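Local atomic coordinates of TSSL1 (Pseudomonas aeruginosa, PDB entry 4B62), a protein that probably fixes the type VI secretion system to the cell wall, its periplasmic OmpA-like module, the part described here, binding peptidoglycan. Residues R43-V55 with Y93-V107. Sequence-based numbering, arbitrary orientation. Where two conformers were deposited one is given.
Sequences RGDELFASASASV and YPSNWKLSQARAQEV. With PO4 (phosphate ion), chain C.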
ATOM      1  N   ARG A  43       0.765   4.607   4.594  1.00 10.81           N
ATOM      2  CA  ARG A  43       0.584   4.099   5.946  0.52 10.82           C
ATOM      3  C   ARG A  43      -0.759   3.358   6.026  1.00  9.89           C
ATOM      4  O   ARG A  43      -1.768   3.799   5.439  1.00 10.08           O
ATOM      5  CB  ARG A  43       0.580   5.237   6.977  0.52 13.27           C
ATOM      6  CG  ARG A  43       1.895   5.958   7.290  0.52 15.82           C
ATOM      7  CD  ARG A  43       1.596   6.972   8.401  0.52 17.86           C
ATOM      8  NE  ARG A  43       2.717   7.701   9.006  0.52 15.68           N
ATOM      9  CZ  ARG A  43       3.228   8.849   8.553  0.52 15.02           C
ATOM     10  NH1 ARG A  43       2.767   9.407   7.438  0.52 17.77           N
ATOM     11  NH2 ARG A  43       4.230   9.434   9.211  0.52 11.40           N
ATOM     12  N   GLY A  44      -0.785   2.261   6.774  1.00  9.54           N
ATOM     13  CA  GLY A  44      -2.034   1.523   6.980  1.00  9.25           C
ATOM     14  C   GLY A  44      -3.149   2.403   7.521  1.00  9.82           C
ATOM     15  O   GLY A  44      -4.310   2.197   7.184  1.00 10.51           O
ATOM     16  N   ASP A  45      -2.791   3.385   8.354  0.50  9.69           N
ATOM     17  CA  ASP A  45      -3.786   4.273   8.958  0.50 10.31           C
ATOM     18  C   ASP A  45      -4.562   5.083   7.917  0.50 10.06           C
ATOM     19  O   ASP A  45      -5.640   5.585   8.218  0.50 11.34           O
ATOM     20  CB  ASP A  45      -3.151   5.268   9.943  0.50 12.71           C
ATOM     21  CG  ASP A  45      -2.272   4.607  10.994  0.50 14.90           C
ATOM     22  OD1 ASP A  45      -2.638   3.547  11.544  0.50 15.57           O
ATOM     23  OD2 ASP A  45      -1.196   5.175  11.281  0.50 18.03           O
ATOM     24  N   GLU A  46      -4.012   5.250   6.716  1.00  9.82           N
ATOM     25  CA  GLU A  46      -4.690   5.989   5.647  1.00  9.35           C
ATOM     26  C   GLU A  46      -5.748   5.169   4.916  1.00  8.84           C
ATOM     27  O   GLU A  46      -6.488   5.743   4.120  1.00 10.38           O
ATOM     28  CB  GLU A  46      -3.685   6.532   4.624  1.00 10.37           C
ATOM     29  CG  GLU A  46      -2.632   7.464   5.206  1.00 12.20           C
ATOM     30  CD  GLU A  46      -3.185   8.739   5.805  1.00 12.11           C
ATOM     31  OE1 GLU A  46      -4.343   9.103   5.504  1.00 12.86           O
ATOM     32  OE2 GLU A  46      -2.437   9.370   6.579  1.00 16.94           O
ATOM     33  N   LEU A  47      -5.794   3.854   5.171  1.00  8.95           N
ATOM     34  CA  LEU A  47      -6.657   2.925   4.432  1.00  9.63           C
ATOM     35  C   LEU A  47      -7.573   2.084   5.295  1.00  9.55           C
ATOM     36  O   LEU A  47      -8.723   1.862   4.924  1.00 11.42           O
ATOM     37  CB  LEU A  47      -5.788   1.991   3.592  1.00 10.07           C
ATOM     38  CG  LEU A  47      -5.056   2.679   2.439  1.00 10.94           C
ATOM     39  CD1 LEU A  47      -4.044   1.702   1.860  1.00 12.79           C
ATOM     40  CD2 LEU A  47      -5.990   3.203   1.352  1.00 10.79           C
ATOM     41  N   PHE A  48      -7.044   1.586   6.415  1.00  9.87           N
ATOM     42  CA  PHE A  48      -7.671   0.521   7.185  1.00 10.56           C
ATOM     43  C   PHE A  48      -7.936   0.982   8.613  1.00 11.66           C
ATOM     44  O   PHE A  48      -7.132   1.711   9.195  1.00 12.17           O
ATOM     45  CB  PHE A  48      -6.736  -0.699   7.309  1.00 11.71           C
ATOM     46  CG  PHE A  48      -6.098  -1.158   6.016  1.00 11.08           C
ATOM     47  CD1 PHE A  48      -6.819  -1.842   5.062  1.00 13.16           C
ATOM     48  CD2 PHE A  48      -4.749  -0.896   5.766  1.00 11.09           C
ATOM     49  CE1 PHE A  48      -6.225  -2.251   3.888  1.00 12.99           C
ATOM     50  CE2 PHE A  48      -4.163  -1.306   4.592  1.00 11.21           C
ATOM     51  CZ  PHE A  48      -4.904  -1.983   3.660  1.00 12.60           C
ATOM     52  N   ALA A  49      -9.022   0.492   9.207  1.00 13.93           N
ATOM     53  CA  ALA A  49      -9.181   0.617  10.655  1.00 14.77           C
ATOM     54  C   ALA A  49      -8.102  -0.225  11.338  1.00 15.22           C
ATOM     55  O   ALA A  49      -7.515  -1.152  10.737  1.00 14.17           O
ATOM     56  CB  ALA A  49     -10.565   0.171  11.096  1.00 15.84           C
ATOM     57  N   SER A  50      -7.816   0.122  12.584  1.00 16.57           N
ATOM     58  CA  SER A  50      -6.866  -0.618  13.388  1.00 16.91           C
ATOM     59  C   SER A  50      -7.176  -2.114  13.335  1.00 17.66           C
ATOM     60  O   SER A  50      -8.327  -2.529  13.468  1.00 18.10           O
ATOM     61  CB  SER A  50      -6.903  -0.112  14.830  1.00 21.02           C
ATOM     62  OG  SER A  50      -5.914  -0.745  15.607  1.00 23.71           O
ATOM     63  N   ALA A  51      -6.146  -2.917  13.078  1.00 16.95           N
ATOM     64  CA  ALA A  51      -6.254  -4.379  13.122  1.00 17.92           C
ATOM     65  C   ALA A  51      -7.181  -4.990  12.055  1.00 17.03           C
ATOM     66  O   ALA A  51      -7.546  -6.154  12.154  1.00 20.26           O
ATOM     67  CB  ALA A  51      -6.656  -4.846  14.533  1.00 21.44           C
ATOM     68  N   SER A  52      -7.514  -4.216  11.019  1.00 15.08           N
ATOM     69  CA  SER A  52      -8.409  -4.652   9.940  1.00 13.93           C
ATOM     70  C   SER A  52      -7.671  -4.595   8.589  1.00 12.44           C
ATOM     71  O   SER A  52      -6.724  -3.826   8.441  1.00 11.87           O
ATOM     72  CB  SER A  52      -9.635  -3.743   9.914  1.00 15.18           C
ATOM     73  OG  SER A  52     -10.441  -3.907   8.768  1.00 19.14           O
ATOM     74  N   ALA A  53      -8.141  -5.385   7.623  1.00 12.82           N
ATOM     75  CA  ALA A  53      -7.627  -5.367   6.255  1.00 12.10           C
ATOM     76  C   ALA A  53      -8.658  -4.900   5.228  1.00 12.63           C
ATOM     77  O   ALA A  53      -8.425  -4.975   4.044  1.00 15.68           O
ATOM     78  CB  ALA A  53      -7.040  -6.720   5.870  1.00 13.72           C
ATOM     79  N   SER A  54      -9.782  -4.381   5.707  1.00 13.09           N
ATOM     80  CA  SER A  54     -10.775  -3.776   4.830  0.53 13.56           C
ATOM     81  C   SER A  54     -10.465  -2.295   4.645  1.00 12.29           C
ATOM     82  O   SER A  54     -10.190  -1.588   5.607  1.00 14.94           O
ATOM     83  CB  SER A  54     -12.183  -3.933   5.405  0.53 16.35           C
ATOM     84  OG  SER A  54     -12.579  -5.293   5.436  0.53 20.44           O
ATOM     85  N   VAL A  55     -10.493  -1.833   3.404  1.00 11.38           N
ATOM     86  CA  VAL A  55     -10.288  -0.418   3.133  1.00 11.18           C
ATOM     87  C   VAL A  55     -11.587   0.295   3.480  1.00 11.80           C
ATOM     88  O   VAL A  55     -12.628   0.021   2.900  1.00 14.11           O
ATOM     89  CB  VAL A  55      -9.853  -0.105   1.693  1.00 11.67           C
ATOM     90  CG1 VAL A  55      -9.653   1.393   1.488  1.00 13.08           C
ATOM     91  CG2 VAL A  55      -8.578  -0.860   1.350  1.00 12.16           C
ATOM     92  N   TYR A  93      -7.310 -12.192  11.891  1.00 14.06           N
ATOM     93  CA  TYR A  93      -5.878 -11.954  11.645  1.00 14.39           C
ATOM     94  C   TYR A  93      -5.094 -12.320  12.890  1.00 14.32           C
ATOM     95  O   TYR A  93      -4.809 -11.466  13.731  1.00 15.32           O
ATOM     96  CB  TYR A  93      -5.609 -10.511  11.223  1.00 13.84           C
ATOM     97  CG  TYR A  93      -6.550 -10.058  10.144  1.00 14.89           C
ATOM     98  CD1 TYR A  93      -6.455 -10.556   8.855  1.00 15.82           C
ATOM     99  CD2 TYR A  93      -7.571  -9.159  10.425  1.00 16.46           C
ATOM    100  CE1 TYR A  93      -7.341 -10.154   7.865  1.00 17.05           C
ATOM    101  CE2 TYR A  93      -8.459  -8.755   9.447  1.00 15.82           C
ATOM    102  CZ  TYR A  93      -8.344  -9.252   8.169  1.00 15.33           C
ATOM    103  OH  TYR A  93      -9.242  -8.845   7.192  1.00 18.52           O
ATOM    104  N   PRO A  94      -4.741 -13.610  13.022  1.00 15.38           N
ATOM    105  CA  PRO A  94      -4.122 -14.067  14.267  1.00 16.36           C
ATOM    106  C   PRO A  94      -2.659 -13.666  14.479  1.00 15.12           C
ATOM    107  O   PRO A  94      -2.095 -13.952  15.536  1.00 20.13           O
ATOM    108  CB  PRO A  94      -4.250 -15.589  14.186  1.00 18.90           C
ATOM    109  CG  PRO A  94      -4.424 -15.893  12.738  1.00 22.94           C
ATOM    110  CD  PRO A  94      -5.162 -14.729  12.159  1.00 14.95           C
ATOM    111  N   SER A  95      -2.060 -13.012  13.485  1.00 14.62           N
ATOM    112  CA  SER A  95      -0.690 -12.538  13.566  1.00 12.47           C
ATOM    113  C   SER A  95      -0.543 -11.253  12.765  1.00 11.74           C
ATOM    114  O   SER A  95      -1.370 -10.927  11.875  1.00 11.76           O
ATOM    115  CB  SER A  95       0.286 -13.575  13.003  1.00 12.16           C
ATOM    116  OG  SER A  95       0.088 -13.769  11.609  1.00 13.23           O
ATOM    117  N   ASN A  96       0.534 -10.533  13.062  1.00 11.81           N
ATOM    118  CA  ASN A  96       0.914  -9.405  12.236  1.00 12.77           C
ATOM    119  C   ASN A  96       1.250  -9.856  10.812  1.00 11.48           C
ATOM    120  O   ASN A  96       0.982  -9.134   9.861  1.00 12.67           O
ATOM    121  CB  ASN A  96       2.090  -8.637  12.858  1.00 14.15           C
ATOM    122  CG  ASN A  96       1.679  -7.301  13.471  1.00 15.45           C
ATOM    123  OD1 ASN A  96       0.616  -6.755  13.171  1.00 16.39           O
ATOM    124  ND2 ASN A  96       2.551  -6.748  14.311  1.00 16.91           N
ATOM    125  N   TRP A  97       1.832 -11.048  10.658  1.00 11.12           N
ATOM    126  CA  TRP A  97       2.084 -11.572   9.325  1.00 11.15           C
ATOM    127  C   TRP A  97       0.788 -11.668   8.523  1.00 10.15           C
ATOM    128  O   TRP A  97       0.698 -11.154   7.406  1.00 11.11           O
ATOM    129  CB  TRP A  97       2.801 -12.937   9.339  1.00 12.83           C
ATOM    130  CG  TRP A  97       2.907 -13.413   7.967  1.00 11.92           C
ATOM    131  CD1 TRP A  97       3.832 -13.017   7.029  1.00 15.12           C
ATOM    132  CD2 TRP A  97       1.994 -14.274   7.286  1.00 11.52           C
ATOM    133  NE1 TRP A  97       3.549 -13.588   5.825  1.00 13.95           N
ATOM    134  CE2 TRP A  97       2.446 -14.388   5.957  1.00 12.93           C
ATOM    135  CE3 TRP A  97       0.867 -15.011   7.682  1.00 13.34           C
ATOM    136  CZ2 TRP A  97       1.790 -15.174   5.007  1.00 14.73           C
ATOM    137  CZ3 TRP A  97       0.222 -15.798   6.730  1.00 14.08           C
ATOM    138  CH2 TRP A  97       0.686 -15.868   5.412  1.00 15.58           C
ATOM    139  N   LYS A  98      -0.231 -12.279   9.119  1.00 10.68           N
ATOM    140  CA  LYS A  98      -1.465 -12.475   8.386  1.00 10.59           C
ATOM    141  C   LYS A  98      -2.127 -11.148   8.066  1.00 10.55           C
ATOM    142  O   LYS A  98      -2.634 -10.958   6.958  1.00 10.58           O
ATOM    143  CB  LYS A  98      -2.421 -13.394   9.133  1.00 12.27           C
ATOM    144  CG  LYS A  98      -3.633 -13.779   8.290  1.00 14.49           C
ATOM    145  CD  LYS A  98      -3.253 -14.689   7.129  1.00 18.30           C
ATOM    146  CE  LYS A  98      -4.337 -14.821   6.068  1.00 23.15           C
ATOM    147  NZ  LYS A  98      -5.494 -15.590   6.583  1.00 23.68           N
ATOM    148  N   LEU A  99      -2.109 -10.215   9.016  1.00 10.45           N
ATOM    149  CA  LEU A  99      -2.660  -8.894   8.736  1.00 10.44           C
ATOM    150  C   LEU A  99      -1.917  -8.211   7.574  1.00  9.71           C
ATOM    151  O   LEU A  99      -2.546  -7.603   6.694  1.00 10.59           O
ATOM    152  CB  LEU A  99      -2.628  -8.018   9.984  1.00 11.43           C
ATOM    153  CG  LEU A  99      -3.283  -6.645   9.839  1.00 12.29           C
ATOM    154  CD1 LEU A  99      -4.773  -6.755   9.532  1.00 13.27           C
ATOM    155  CD2 LEU A  99      -3.003  -5.816  11.092  1.00 14.15           C
ATOM    156  N   SER A 100      -0.584  -8.324   7.562  1.00  9.94           N
ATOM    157  CA  SER A 100       0.211  -7.676   6.524  1.00 10.06           C
ATOM    158  C   SER A 100      -0.102  -8.285   5.143  1.00  9.42           C
ATOM    159  O   SER A 100      -0.179  -7.571   4.145  1.00  9.74           O
ATOM    160  CB  SER A 100       1.705  -7.769   6.860  1.00 10.30           C
ATOM    161  OG  SER A 100       2.281  -9.049   6.624  1.00 11.02           O
ATOM    162  N   GLN A 101      -0.289  -9.601   5.104  1.00  9.23           N
ATOM    163  CA  GLN A 101      -0.643 -10.265   3.859  1.00  9.86           C
ATOM    164  C   GLN A 101      -2.027  -9.851   3.383  1.00  9.27           C
ATOM    165  O   GLN A 101      -2.243  -9.563   2.199  1.00 10.32           O
ATOM    166  CB  GLN A 101      -0.561 -11.794   4.011  1.00  9.98           C
ATOM    167  CG  GLN A 101      -0.987 -12.557   2.776  1.00 11.09           C
ATOM    168  CD  GLN A 101      -0.894 -14.046   2.926  0.10  9.77           C
ATOM    169  OE1 GLN A 101      -1.813 -14.685   3.430  0.10  8.29           O
ATOM    170  NE2 GLN A 101       0.206 -14.616   2.459  0.10  6.79           N
ATOM    171  N   ALA A 102      -2.969  -9.833   4.316  1.00 10.22           N
ATOM    172  CA  ALA A 102      -4.353  -9.526   3.980  1.00  9.96           C
ATOM    173  C   ALA A 102      -4.505  -8.079   3.500  1.00  8.76           C
ATOM    174  O   ALA A 102      -5.271  -7.798   2.574  1.00 10.42           O
ATOM    175  CB  ALA A 102      -5.272  -9.804   5.157  1.00 10.93           C
ATOM    176  N   ARG A 103      -3.754  -7.169   4.124  1.00  9.64           N
ATOM    177  CA  ARG A 103      -3.770  -5.778   3.716  1.00  9.34           C
ATOM    178  C   ARG A 103      -3.229  -5.600   2.300  1.00  8.78           C
ATOM    179  O   ARG A 103      -3.830  -4.914   1.474  1.00 10.37           O
ATOM    180  CB  ARG A 103      -2.996  -4.919   4.721  1.00  9.57           C
ATOM    181  CG  ARG A 103      -3.808  -4.640   5.974  1.00  9.71           C
ATOM    182  CD  ARG A 103      -3.038  -3.899   7.048  1.00 10.06           C
ATOM    183  NE  ARG A 103      -3.949  -3.398   8.067  1.00 10.27           N
ATOM    184  CZ  ARG A 103      -3.644  -2.496   8.988  1.00 11.67           C
ATOM    185  NH1 ARG A 103      -2.413  -1.995   9.113  1.00 12.87           N
ATOM    186  NH2 ARG A 103      -4.613  -2.075   9.790  1.00 13.15           N
ATOM    187  N   ALA A 104      -2.093  -6.237   2.007  1.00  9.00           N
ATOM    188  CA  ALA A 104      -1.540  -6.172   0.664  1.00  9.52           C
ATOM    189  C   ALA A 104      -2.505  -6.778  -0.355  1.00  8.38           C
ATOM    190  O   ALA A 104      -2.721  -6.239  -1.436  1.00  9.96           O
ATOM    191  CB  ALA A 104      -0.205  -6.891   0.626  1.00  9.80           C
ATOM    192  N   GLN A 105      -3.055  -7.926  -0.007  1.00  9.62           N
ATOM    193  CA  GLN A 105      -3.936  -8.609  -0.942  1.00  9.99           C
ATOM    194  C   GLN A 105      -5.219  -7.804  -1.205  1.00 10.06           C
ATOM    195  O   GLN A 105      -5.721  -7.783  -2.333  1.00 11.17           O
ATOM    196  CB  GLN A 105      -4.301 -10.000  -0.449  1.00 11.58           C
ATOM    197  CG  GLN A 105      -4.959 -10.879  -1.511  1.00 14.28           C
ATOM    198  CD  GLN A 105      -4.069 -11.133  -2.727  1.00 17.10           C
ATOM    199  OE1 GLN A 105      -2.984 -11.705  -2.611  1.00 21.30           O
ATOM    200  NE2 GLN A 105      -4.514 -10.690  -3.889  1.00 20.32           N
ATOM    201  N   GLU A 106      -5.767  -7.166  -0.165  1.00 11.37           N
ATOM    202  CA  GLU A 106      -6.973  -6.378  -0.367  1.00 11.20           C
ATOM    203  C   GLU A 106      -6.710  -5.195  -1.313  1.00  9.75           C
ATOM    204  O   GLU A 106      -7.509  -4.903  -2.223  1.00 11.22           O
ATOM    205  CB  GLU A 106      -7.549  -5.915   0.962  1.00 12.56           C
ATOM    206  CG  GLU A 106      -8.885  -5.181   0.842  1.00 13.46           C
ATOM    207  CD  GLU A 106     -10.055  -6.077   0.442  1.00 16.30           C
ATOM    208  OE1 GLU A 106      -9.937  -7.319   0.460  1.00 22.71           O
ATOM    209  OE2 GLU A 106     -11.126  -5.530   0.107  1.00 19.35           O
ATOM    210  N   VAL A 107      -5.561  -4.547  -1.137  1.00  9.97           N
ATOM    211  CA  VAL A 107      -5.187  -3.455  -2.027  1.00  9.94           C
ATOM    212  C   VAL A 107      -5.035  -3.966  -3.466  1.00 10.00           C
ATOM    213  O   VAL A 107      -5.565  -3.385  -4.410  1.00 10.78           O
ATOM    214  CB  VAL A 107      -3.919  -2.744  -1.507  1.00 10.62           C
ATOM    215  CG1 VAL A 107      -3.367  -1.747  -2.520  1.00 11.42           C
ATOM    216  CG2 VAL A 107      -4.230  -2.012  -0.214  1.00 10.97           C
TER
HETATM  217  P   PO4 C1448     -11.915  -6.754   8.410  0.57 20.16           P
HETATM  218  O1  PO4 C1448     -12.411  -5.333   8.479  0.57 26.08           O
HETATM  219  O2  PO4 C1448     -11.823  -7.297   9.801  0.57 26.74           O
HETATM  220  O3  PO4 C1448     -12.879  -7.609   7.634  0.57 24.62           O
HETATM  221  O4  PO4 C1448     -10.564  -6.856   7.759  0.57 15.87           O
HETATM  222  O   HOH W   1      -2.072   0.772  10.355  1.00 13.87           O
HETATM  223  O   HOH W   2      -4.821   1.161  10.793  1.00 18.17           O
HETATM  224  O   HOH W   3      -3.417  -1.896  12.713  1.00 17.52           O
HETATM  225  O   HOH W   4     -10.585  -7.668   3.722  1.00 46.46           O
HETATM  226  O   HOH W   5     -11.852  -3.332   1.331  1.00 19.15           O
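R103, on helix 96-115 of this OmpA-like domain, grips S52 in the loop joining strand 37-43 to helix 60-72, and illustrates how one arginine can tie a helix to an irregular loop. Two of its nitrogens converge side-on upon a single carbonyl oxygen: NE lies 2.8 Å from S52 O and NH2 3.1 Å from it, with the oxygen almost exactly in the guanidinium plane. The arginine's chain, extended from CG to NE, passes over one face of the F48 ring, where R103 CG makes a CH-pi contact 3.7 Å from the ring centroid; ring and guanidinium planes are only 15° apart. The guanidinium is thus sandwiched, F48 CD2 over one face and L99 CD2 over the other. Further along, A53 CB packs against A102 CB at 3.6 Å and against Y93, while A53 O approaches E106 CG. Around these, the type II beta turn A49-S52, closed by S52 N to A49 O, leads into the gripped carbonyl, and a water bridges R103 NH1 to D45, which also forms a salt bridge with R145. A phosphate, probably from the crystallisation liquor, sits between S52-S54 and Y93: its O4, at the edge of the Y93 ring, accepts from A53 N at 2.8 Å.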